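Local coordinates for isomerase/lactonizing enzyme (Agrobacterium tumefaciens, PDB 1RVK), which is of unknown function but belongs to the enolase superfamily, binds magnesium, and probably acts on a carboxylate substrate as an isomerase or lactonizing enzyme, at residues W179-K184 with D206-Y211; T281-V286 with A313-V318; E307-T312 with W327-L332. All blocks are in the same frame, centred on the assembly; numbering follows the deposited sequence.

Contact 1. Residues W179-K184 with D206-Y211; sequences WAPDVK and DAFHWY. With MG (magnesium ion), chain B.
Pro-181, Phe-208 and Tyr-211 form an apolar surface contact between two loops of the enolase-type barrel domain, one leading into helix 183-197, the other following strand 202-206. Pro-181, after a cis peptide bond, sets CG over the centre of the Phe-208 ring, 3.8 Å from the centroid and 14° off the ring normal, a CH-pi contact; on the opposite face, Trp-210 N sits toward the rim. Phe-208 CD1 lies over the rim of the Tyr-211 ring. Val-183 reaches Tyr-211 obliquely, CG2 to CE2 at 3.6 Å; CG2, the branch that meets the ring, stands anti to the carbonyl carbon, while CG1 is anti to the backbone N (chi1 173°). Tyr-211 OH packs 3.5 Å from Pro-181 CB and hydrogen-bonds to Asp-186 of the helix. Asp-182 is the N-cap: its OD1 accepts from Met-185 N and, weakly, from Lys-184 N. At the head of 206-211, Asp-206 OD1 binds magnesium at 2.1 Å, with Glu-232 and Glu-258 completing the protein ligands, and OD2 accepts from a metal-bound water. No hydrogen bond joins the segments, so their association rests on one face of Phe-208, oblique contacts of Tyr-211 and aliphatic carbons.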
loop_
_atom_site.group_PDB
_atom_site.type_symbol
_atom_site.label_atom_id
_atom_site.label_comp_id
_atom_site.label_asym_id
_atom_site.label_seq_id
_atom_site.Cartn_x
_atom_site.Cartn_y
_atom_site.Cartn_z
ATOM N N TRP A 179 -12.202 23.762 -1.685
ATOM C CA TRP A 179 -11.107 24.721 -1.787
ATOM C C TRP A 179 -9.714 24.154 -2.074
ATOM O O TRP A 179 -8.773 24.913 -2.311
ATOM C CB TRP A 179 -11.046 25.528 -0.491
ATOM C CG TRP A 179 -10.963 24.647 0.723
ATOM C CD1 TRP A 179 -12.002 24.196 1.487
ATOM C CD2 TRP A 179 -9.778 24.060 1.272
ATOM N NE1 TRP A 179 -11.536 23.365 2.479
ATOM C CE2 TRP A 179 -10.174 23.265 2.370
ATOM C CE3 TRP A 179 -8.418 24.129 0.942
ATOM C CZ2 TRP A 179 -9.258 22.544 3.142
ATOM C CZ3 TRP A 179 -7.507 23.410 1.711
ATOM C CH2 TRP A 179 -7.933 22.630 2.798
ATOM N N ALA A 180 -9.581 22.833 -2.062
ATOM C CA ALA A 180 -8.283 22.192 -2.280
ATOM C C ALA A 180 -7.752 22.257 -3.715
ATOM O O ALA A 180 -8.522 22.330 -4.672
ATOM C CB ALA A 180 -8.352 20.736 -1.818
ATOM N N PRO A 181 -6.418 22.226 -3.874
ATOM C CA PRO A 181 -5.442 22.148 -2.782
ATOM C C PRO A 181 -4.966 23.531 -2.352
ATOM O O PRO A 181 -5.130 24.507 -3.085
ATOM C CB PRO A 181 -4.320 21.327 -3.397
ATOM C CG PRO A 181 -4.284 21.875 -4.797
ATOM C CD PRO A 181 -5.763 21.985 -5.175
ATOM N N ASP A 182 -4.370 23.611 -1.169
ATOM C CA ASP A 182 -3.863 24.880 -0.653
ATOM C C ASP A 182 -2.605 24.607 0.174
ATOM O O ASP A 182 -2.684 24.025 1.257
ATOM C CB ASP A 182 -4.932 25.554 0.215
ATOM C CG ASP A 182 -4.561 26.971 0.607
ATOM O OD1 ASP A 182 -3.469 27.172 1.174
ATOM O OD2 ASP A 182 -5.370 27.886 0.354
ATOM N N VAL A 183 -1.450 25.016 -0.347
ATOM C CA VAL A 183 -0.181 24.795 0.340
ATOM C C VAL A 183 -0.173 25.352 1.758
ATOM O O VAL A 183 0.344 24.718 2.673
ATOM C CB VAL A 183 1.001 25.417 -0.440
ATOM C CG1 VAL A 183 2.281 25.329 0.385
ATOM C CG2 VAL A 183 1.181 24.686 -1.761
ATOM N N LYS A 184 -0.746 26.535 1.942
ATOM C CA LYS A 184 -0.775 27.132 3.269
ATOM C C LYS A 184 -1.560 26.283 4.262
ATOM O O LYS A 184 -1.153 26.148 5.412
ATOM C CB LYS A 184 -1.351 28.548 3.209
ATOM C CG LYS A 184 -0.409 29.540 2.551
ATOM C CD LYS A 184 -0.982 30.945 2.553
ATOM C CE LYS A 184 0.015 31.937 1.968
ATOM N NZ LYS A 184 0.391 31.586 0.569
ATOM N N ASP A 206 2.171 13.406 2.827
ATOM C CA ASP A 206 1.871 12.928 1.484
ATOM C C ASP A 206 0.751 13.865 1.038
ATOM O O ASP A 206 -0.429 13.587 1.239
ATOM C CB ASP A 206 1.387 11.480 1.555
ATOM C CG ASP A 206 1.195 10.849 0.190
ATOM O OD1 ASP A 206 0.832 9.666 0.161
ATOM O OD2 ASP A 206 1.393 11.515 -0.844
ATOM N N ALA A 207 1.138 14.994 0.454
ATOM C CA ALA A 207 0.179 16.004 0.022
ATOM C C ALA A 207 -0.352 15.793 -1.387
ATOM O O ALA A 207 -0.033 14.803 -2.038
ATOM C CB ALA A 207 0.814 17.385 0.135
ATOM N N PHE A 208 -1.184 16.729 -1.835
ATOM C CA PHE A 208 -1.765 16.711 -3.179
ATOM C C PHE A 208 -0.697 16.218 -4.168
ATOM O O PHE A 208 0.369 16.814 -4.291
ATOM C CB PHE A 208 -2.232 18.131 -3.512
ATOM C CG PHE A 208 -2.772 18.295 -4.896
ATOM C CD1 PHE A 208 -2.083 19.066 -5.828
ATOM C CD2 PHE A 208 -3.987 17.724 -5.261
ATOM C CE1 PHE A 208 -2.602 19.269 -7.107
ATOM C CE2 PHE A 208 -4.512 17.920 -6.536
ATOM C CZ PHE A 208 -3.819 18.693 -7.458
ATOM N N HIS A 209 -0.998 15.129 -4.874
ATOM C CA HIS A 209 -0.050 14.494 -5.794
ATOM C C HIS A 209 0.284 15.184 -7.114
ATOM O O HIS A 209 1.020 14.616 -7.923
ATOM C CB HIS A 209 -0.533 13.082 -6.135
ATOM C CG HIS A 209 -1.079 12.323 -4.967
ATOM N ND1 HIS A 209 -0.319 11.992 -3.868
ATOM C CD2 HIS A 209 -2.308 11.794 -4.749
ATOM C CE1 HIS A 209 -1.054 11.291 -3.022
ATOM N NE2 HIS A 209 -2.265 11.157 -3.533
ATOM N N TRP A 210 -0.231 16.388 -7.343
ATOM C CA TRP A 210 0.028 17.064 -8.610
ATOM C C TRP A 210 0.379 18.548 -8.495
ATOM O O TRP A 210 0.067 19.332 -9.397
ATOM C CB TRP A 210 -1.191 16.915 -9.528
ATOM C CG TRP A 210 -1.660 15.500 -9.736
ATOM C CD1 TRP A 210 -1.304 14.657 -10.750
ATOM C CD2 TRP A 210 -2.605 14.784 -8.931
ATOM N NE1 TRP A 210 -1.978 13.460 -10.630
ATOM C CE2 TRP A 210 -2.781 13.512 -9.522
ATOM C CE3 TRP A 210 -3.320 15.094 -7.766
ATOM C CZ2 TRP A 210 -3.646 12.550 -8.988
ATOM C CZ3 TRP A 210 -4.180 14.137 -7.233
ATOM C CH2 TRP A 210 -4.335 12.880 -7.847
ATOM N N TYR A 211 1.018 18.943 -7.397
ATOM C CA TYR A 211 1.412 20.344 -7.228
ATOM C C TYR A 211 2.455 20.721 -8.272
ATOM O O TYR A 211 3.244 19.884 -8.706
ATOM C CB TYR A 211 2.045 20.578 -5.853
ATOM C CG TYR A 211 1.088 20.914 -4.731
ATOM C CD1 TYR A 211 1.130 20.207 -3.531
ATOM C CD2 TYR A 211 0.180 21.970 -4.847
ATOM C CE1 TYR A 211 0.294 20.541 -2.467
ATOM C CE2 TYR A 211 -0.664 22.313 -3.787
ATOM C CZ TYR A 211 -0.596 21.592 -2.600
ATOM O OH TYR A 211 -1.405 21.923 -1.543
HETATM MG MG MG B . 1.385 7.921 -0.873
HETATM O O HOH W 1 1.914 9.304 -2.544
HETATM O O HOH W 2 -0.657 7.489 -1.809
HETATM O O HOH W 3 0.559 6.862 0.986
#

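Contact 2. Residues T281-V286 with A313-V318; sequences TGVNDV and AMNLHV
Val-283 meets Met-314, Asn-315 and Val-318 where a short helical turn after barrel strand 278-281 packs on helix 313-321 of the enolase-superfamily barrel. Val-283 CG1 touches the selenium of Met-314, a selenomethionine, at 3.8 Å, and its CG2 lies 4.0 Å from Val-318 CG2. Met-314 leaves its helix with CG between the backbone N and the carbonyl carbon (chi1 58°), then runs extended, crossing Asn-284 at about a right angle; its CE lies above the Asn-284 amide plane, 3.2 Å from OD1 and near ND2 as well. The polar link is Val-283 N to Asn-315 OD1, 3.0 Å and nearly straight at 169°, the donor lying in the carbonyl plane. The other half of that amide is occupied too: Asn-315 ND2 donates to Asn-311 O and to a water that also accepts from Asn-284 N, which fixes the amide's rotation. Further out, helix 98-116 lies against this cluster, with Cys-106 touching Val-283 and Met-314, and Arg-99 and Ala-102 touching Asn-284; Leu-293 and Met-296 of helix 289-301 cover Val-318. Within the short turn, Val-286 N closes back on Gly-282 O at 3.0 Å.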
loop_
_atom_site.group_PDB
_atom_site.type_symbol
_atom_site.label_atom_id
_atom_site.label_comp_id
_atom_site.label_asym_id
_atom_site.label_seq_id
_atom_site.Cartn_x
_atom_site.Cartn_y
_atom_site.Cartn_z
ATOM N N THR A 281 8.010 1.613 -3.050
ATOM C CA THR A 281 7.475 0.509 -3.823
ATOM C C THR A 281 6.188 0.112 -3.126
ATOM O O THR A 281 5.790 0.735 -2.142
ATOM C CB THR A 281 8.438 -0.702 -3.846
ATOM O OG1 THR A 281 7.974 -1.663 -4.803
ATOM C CG2 THR A 281 8.512 -1.365 -2.468
ATOM N N GLY A 282 5.535 -0.917 -3.645
ATOM C CA GLY A 282 4.301 -1.387 -3.052
ATOM C C GLY A 282 3.849 -2.566 -3.879
ATOM O O GLY A 282 4.009 -2.552 -5.099
ATOM N N VAL A 283 3.299 -3.587 -3.234
ATOM C CA VAL A 283 2.851 -4.764 -3.968
ATOM C C VAL A 283 1.884 -4.404 -5.091
ATOM O O VAL A 283 2.025 -4.887 -6.218
ATOM C CB VAL A 283 2.198 -5.789 -3.022
ATOM C CG1 VAL A 283 1.582 -6.924 -3.822
ATOM C CG2 VAL A 283 3.252 -6.335 -2.066
ATOM N N ASN A 284 0.909 -3.549 -4.800
ATOM C CA ASN A 284 -0.049 -3.159 -5.830
ATOM C C ASN A 284 0.552 -2.231 -6.875
ATOM O O ASN A 284 0.091 -2.187 -8.017
ATOM C CB ASN A 284 -1.273 -2.476 -5.211
ATOM C CG ASN A 284 -2.267 -3.466 -4.659
ATOM O OD1 ASN A 284 -2.155 -4.666 -4.902
ATOM N ND2 ASN A 284 -3.257 -2.970 -3.925
ATOM N N ASP A 285 1.586 -1.495 -6.485
ATOM C CA ASP A 285 2.210 -0.546 -7.389
ATOM C C ASP A 285 3.185 -1.132 -8.398
ATOM O O ASP A 285 3.323 -0.601 -9.502
ATOM C CB ASP A 285 2.909 0.542 -6.579
ATOM C CG ASP A 285 1.967 1.239 -5.622
ATOM O OD1 ASP A 285 1.014 1.902 -6.092
ATOM O OD2 ASP A 285 2.175 1.113 -4.400
ATOM N N VAL A 286 3.859 -2.218 -8.041
ATOM C CA VAL A 286 4.827 -2.801 -8.965
ATOM C C VAL A 286 4.449 -4.170 -9.507
ATOM O O VAL A 286 5.251 -4.817 -10.180
ATOM C CB VAL A 286 6.230 -2.873 -8.329
ATOM C CG1 VAL A 286 6.667 -1.475 -7.896
ATOM C CG2 VAL A 286 6.229 -3.832 -7.150
ATOM N N ALA A 313 -1.660 -7.927 4.567
ATOM C CA ALA A 313 -0.656 -8.981 4.594
ATOM C C ALA A 313 0.408 -8.966 3.505
ATOM O O ALA A 313 1.595 -9.118 3.798
ATOM C CB ALA A 313 -1.348 -10.337 4.605
HETATM N N MSE A 314 -0.006 -8.800 2.255
HETATM C CA MSE A 314 0.944 -8.813 1.146
HETATM C C MSE A 314 2.108 -7.849 1.344
HETATM O O MSE A 314 3.264 -8.197 1.080
HETATM C CB MSE A 314 0.228 -8.508 -0.171
HETATM C CG MSE A 314 -0.500 -7.182 -0.205
HETATM SE SE MSE A 314 -1.636 -7.057 -1.773
HETATM C CE MSE A 314 -1.998 -5.160 -1.701
ATOM N N ASN A 315 1.812 -6.642 1.816
ATOM C CA ASN A 315 2.862 -5.659 2.041
ATOM C C ASN A 315 3.612 -5.920 3.338
ATOM O O ASN A 315 4.823 -5.700 3.410
ATOM C CB ASN A 315 2.275 -4.243 2.044
ATOM C CG ASN A 315 1.864 -3.793 0.661
ATOM O OD1 ASN A 315 2.691 -3.737 -0.250
ATOM N ND2 ASN A 315 0.584 -3.483 0.490
ATOM N N LEU A 316 2.903 -6.392 4.361
ATOM C CA LEU A 316 3.538 -6.681 5.642
ATOM C C LEU A 316 4.617 -7.753 5.486
ATOM O O LEU A 316 5.683 -7.670 6.099
ATOM C CB LEU A 316 2.494 -7.146 6.668
ATOM C CG LEU A 316 3.013 -7.496 8.066
ATOM C CD1 LEU A 316 3.749 -6.307 8.665
ATOM C CD2 LEU A 316 1.846 -7.903 8.960
ATOM N N HIS A 317 4.346 -8.763 4.665
ATOM C CA HIS A 317 5.321 -9.828 4.474
ATOM C C HIS A 317 6.581 -9.337 3.767
ATOM O O HIS A 317 7.679 -9.811 4.054
ATOM C CB HIS A 317 4.680 -10.997 3.725
ATOM C CG HIS A 317 3.850 -11.879 4.607
ATOM N ND1 HIS A 317 4.361 -12.994 5.235
ATOM C CD2 HIS A 317 2.566 -11.769 5.025
ATOM C CE1 HIS A 317 3.430 -13.532 6.003
ATOM N NE2 HIS A 317 2.331 -12.808 5.894
ATOM N N VAL A 318 6.429 -8.386 2.851
ATOM C CA VAL A 318 7.594 -7.842 2.158
ATOM C C VAL A 318 8.442 -7.092 3.188
ATOM O O VAL A 318 9.664 -7.232 3.224
ATOM C CB VAL A 318 7.179 -6.869 1.024
ATOM C CG1 VAL A 318 8.410 -6.169 0.449
ATOM C CG2 VAL A 318 6.472 -7.646 -0.084
HETATM O O HOH W 4 0.568 -1.812 -2.157
#

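Contact 3. Residues E307-T312 with W327-L332; sequences EVHGNT and WYERGL
Glu-329 extends toward Gly-310 with CG anti to the backbone N (chi1 -176°) and an extended chain beyond, whereas Glu-307 is bent at chi2, which brings CD back; its OE1 faces Trp-327 N. Gly-310 N donates to Glu-329 OE2 over 3.0 Å at 167°, from well above the carboxylate plane. The same oxygen lies at the His-309 ring edge, 3.6 Å from CD2, and forms a salt bridge with Arg-280; OE1 forms a salt bridge with Lys-169 and a hydrogen bond with Ser-136. These partners hold the carboxylate in place on the barrel side where His-309 lies about 5 Å from the magnesium ion, consistent with both residues lining an active-site pocket as in enolase-superfamily relatives. Trp-327 N uses the syn lone pair of Glu-307 OE1, at 3.3 Å, while OE2 accepts from Arg-326 N. Tyr-328 OH takes the Thr-312 N-H at 2.9 Å, with a bent angle of 134°, and hydrogen-bonds to Asp-351; Asn-311 CB packs 3.3 Å from that hydroxyl. Water fills in where direct strand pairing is absent: one molecule accepts from Glu-329 N and donates to Val-308 O and Gly-310 O. The contact thus spans barrel strands 306-308 and 328-333, which pair with strands 278-281 and 130-137 respectively, while helix 313-321, the connection between the two, covers Val-308 and Tyr-328.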
loop_
_atom_site.group_PDB
_atom_site.type_symbol
_atom_site.label_atom_id
_atom_site.label_comp_id
_atom_site.label_asym_id
_atom_site.label_seq_id
_atom_site.Cartn_x
_atom_site.Cartn_y
_atom_site.Cartn_z
ATOM N N GLU A 307 10.620 2.371 1.183
ATOM C CA GLU A 307 9.414 2.310 1.997
ATOM C C GLU A 307 8.253 1.700 1.217
ATOM O O GLU A 307 7.955 2.107 0.095
ATOM C CB GLU A 307 9.075 3.710 2.503
ATOM C CG GLU A 307 10.198 4.338 3.353
ATOM C CD GLU A 307 10.506 3.548 4.620
ATOM O OE1 GLU A 307 9.551 3.074 5.268
ATOM O OE2 GLU A 307 11.697 3.414 4.984
ATOM N N VAL A 308 7.604 0.715 1.829
ATOM C CA VAL A 308 6.513 -0.011 1.190
ATOM C C VAL A 308 5.149 0.627 1.373
ATOM O O VAL A 308 4.681 0.812 2.496
ATOM C CB VAL A 308 6.466 -1.469 1.696
ATOM C CG1 VAL A 308 5.394 -2.248 0.945
ATOM C CG2 VAL A 308 7.835 -2.127 1.507
ATOM N N HIS A 309 4.523 0.963 0.250
ATOM C CA HIS A 309 3.209 1.591 0.244
ATOM C C HIS A 309 2.071 0.602 0.418
ATOM O O HIS A 309 1.995 -0.397 -0.299
ATOM C CB HIS A 309 2.977 2.342 -1.070
ATOM C CG HIS A 309 1.545 2.723 -1.299
ATOM N ND1 HIS A 309 0.833 2.313 -2.405
ATOM C CD2 HIS A 309 0.685 3.455 -0.549
ATOM C CE1 HIS A 309 -0.403 2.775 -2.327
ATOM N NE2 HIS A 309 -0.519 3.471 -1.209
ATOM N N GLY A 310 1.184 0.893 1.365
ATOM C CA GLY A 310 0.023 0.050 1.567
ATOM C C GLY A 310 0.040 -0.911 2.732
ATOM O O GLY A 310 1.086 -1.423 3.129
ATOM N N ASN A 311 -1.146 -1.147 3.279
ATOM C CA ASN A 311 -1.315 -2.064 4.392
ATOM C C ASN A 311 -1.685 -3.445 3.841
ATOM O O ASN A 311 -1.552 -3.700 2.643
ATOM C CB ASN A 311 -2.416 -1.554 5.327
ATOM C CG ASN A 311 -3.795 -1.637 4.703
ATOM O OD1 ASN A 311 -3.945 -1.496 3.493
ATOM N ND2 ASN A 311 -4.815 -1.852 5.532
ATOM N N THR A 312 -2.161 -4.309 4.735
ATOM C CA THR A 312 -2.564 -5.694 4.457
ATOM C C THR A 312 -1.367 -6.643 4.404
ATOM O O THR A 312 -0.218 -6.224 4.230
ATOM C CB THR A 312 -3.409 -5.862 3.151
ATOM O OG1 THR A 312 -2.553 -5.866 2.003
ATOM C CG2 THR A 312 -4.446 -4.743 3.027
ATOM N N TRP A 327 9.396 1.361 8.027
ATOM C CA TRP A 327 8.051 1.069 8.516
ATOM C C TRP A 327 7.140 0.186 7.690
ATOM O O TRP A 327 7.409 -0.148 6.539
ATOM C CB TRP A 327 7.237 2.355 8.676
ATOM C CG TRP A 327 7.931 3.580 9.141
ATOM C CD1 TRP A 327 8.604 4.490 8.372
ATOM C CD2 TRP A 327 7.889 4.118 10.459
ATOM N NE1 TRP A 327 8.970 5.574 9.136
ATOM C CE2 TRP A 327 8.544 5.370 10.424
ATOM C CE3 TRP A 327 7.352 3.668 11.673
ATOM C CZ2 TRP A 327 8.677 6.177 11.559
ATOM C CZ3 TRP A 327 7.484 4.469 12.799
ATOM C CH2 TRP A 327 8.141 5.710 12.734
ATOM N N TYR A 328 6.016 -0.135 8.325
ATOM C CA TYR A 328 4.913 -0.845 7.702
ATOM C C TYR A 328 3.885 0.283 7.762
ATOM O O TYR A 328 3.775 0.967 8.785
ATOM C CB TYR A 328 4.424 -2.023 8.545
ATOM C CG TYR A 328 3.013 -2.461 8.197
ATOM C CD1 TYR A 328 1.951 -2.209 9.066
ATOM C CD2 TYR A 328 2.741 -3.138 7.006
ATOM C CE1 TYR A 328 0.656 -2.625 8.765
ATOM C CE2 TYR A 328 1.444 -3.560 6.691
ATOM C CZ TYR A 328 0.408 -3.302 7.581
ATOM O OH TYR A 328 -0.867 -3.741 7.306
ATOM N N GLU A 329 3.170 0.505 6.667
ATOM C CA GLU A 329 2.172 1.571 6.617
ATOM C C GLU A 329 0.828 1.044 7.095
ATOM O O GLU A 329 0.199 0.235 6.416
ATOM C CB GLU A 329 2.052 2.106 5.186
ATOM C CG GLU A 329 1.104 3.279 5.056
ATOM C CD GLU A 329 1.177 3.953 3.702
ATOM O OE1 GLU A 329 0.496 4.984 3.535
ATOM O OE2 GLU A 329 1.910 3.458 2.812
ATOM N N ARG A 330 0.391 1.507 8.266
ATOM C CA ARG A 330 -0.875 1.055 8.838
ATOM C C ARG A 330 -1.956 2.117 8.661
ATOM O O ARG A 330 -1.889 3.195 9.252
ATOM C CB ARG A 330 -0.682 0.732 10.325
ATOM C CG ARG A 330 -1.693 -0.259 10.907
ATOM C CD ARG A 330 -1.177 -0.833 12.231
ATOM N NE ARG A 330 -1.987 -1.950 12.716
ATOM C CZ ARG A 330 -2.998 -1.837 13.574
ATOM N NH1 ARG A 330 -3.335 -0.651 14.064
ATOM N NH2 ARG A 330 -3.679 -2.917 13.936
ATOM N N GLY A 331 -2.948 1.800 7.836
ATOM C CA GLY A 331 -4.029 2.732 7.576
ATOM C C GLY A 331 -4.764 2.347 6.306
ATOM O O GLY A 331 -4.636 1.209 5.849
ATOM N N LEU A 332 -5.502 3.280 5.708
ATOM C CA LEU A 332 -5.624 4.651 6.199
ATOM C C LEU A 332 -6.507 4.791 7.437
ATOM O O LEU A 332 -7.483 4.055 7.607
ATOM C CB LEU A 332 -6.147 5.550 5.074
ATOM C CG LEU A 332 -5.240 5.569 3.840
ATOM C CD1 LEU A 332 -5.852 6.430 2.752
ATOM C CD2 LEU A 332 -3.869 6.095 4.232
HETATM O O HOH W 5 7.282 2.003 4.806
HETATM O O HOH W 6 5.254 3.252 3.532
HETATM O O HOH W 7 3.628 -1.022 4.377
#

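Contacts 2 and 3 are neighbours, their centres about 8 Å apart, and they alternate along the chain; contact 1 precedes both, its centre about 26 Å from that of contact 2 and 21 Å from that of contact 3. A probable hydrogen bond of 2.7 Å from Asp-285 OD2 to His-309 ND1 couples contact 2 to contact 3, consistent with the Asp-His pair of mandelate racemase, whose histidine is a general base; the role here is inferred. Asp-206 of contact 1 binds the magnesium ion and the His-309 side chain lies about 5 Å from it. Contacts 1 and 3 do not touch, their nearest atoms being about 6 Å apart.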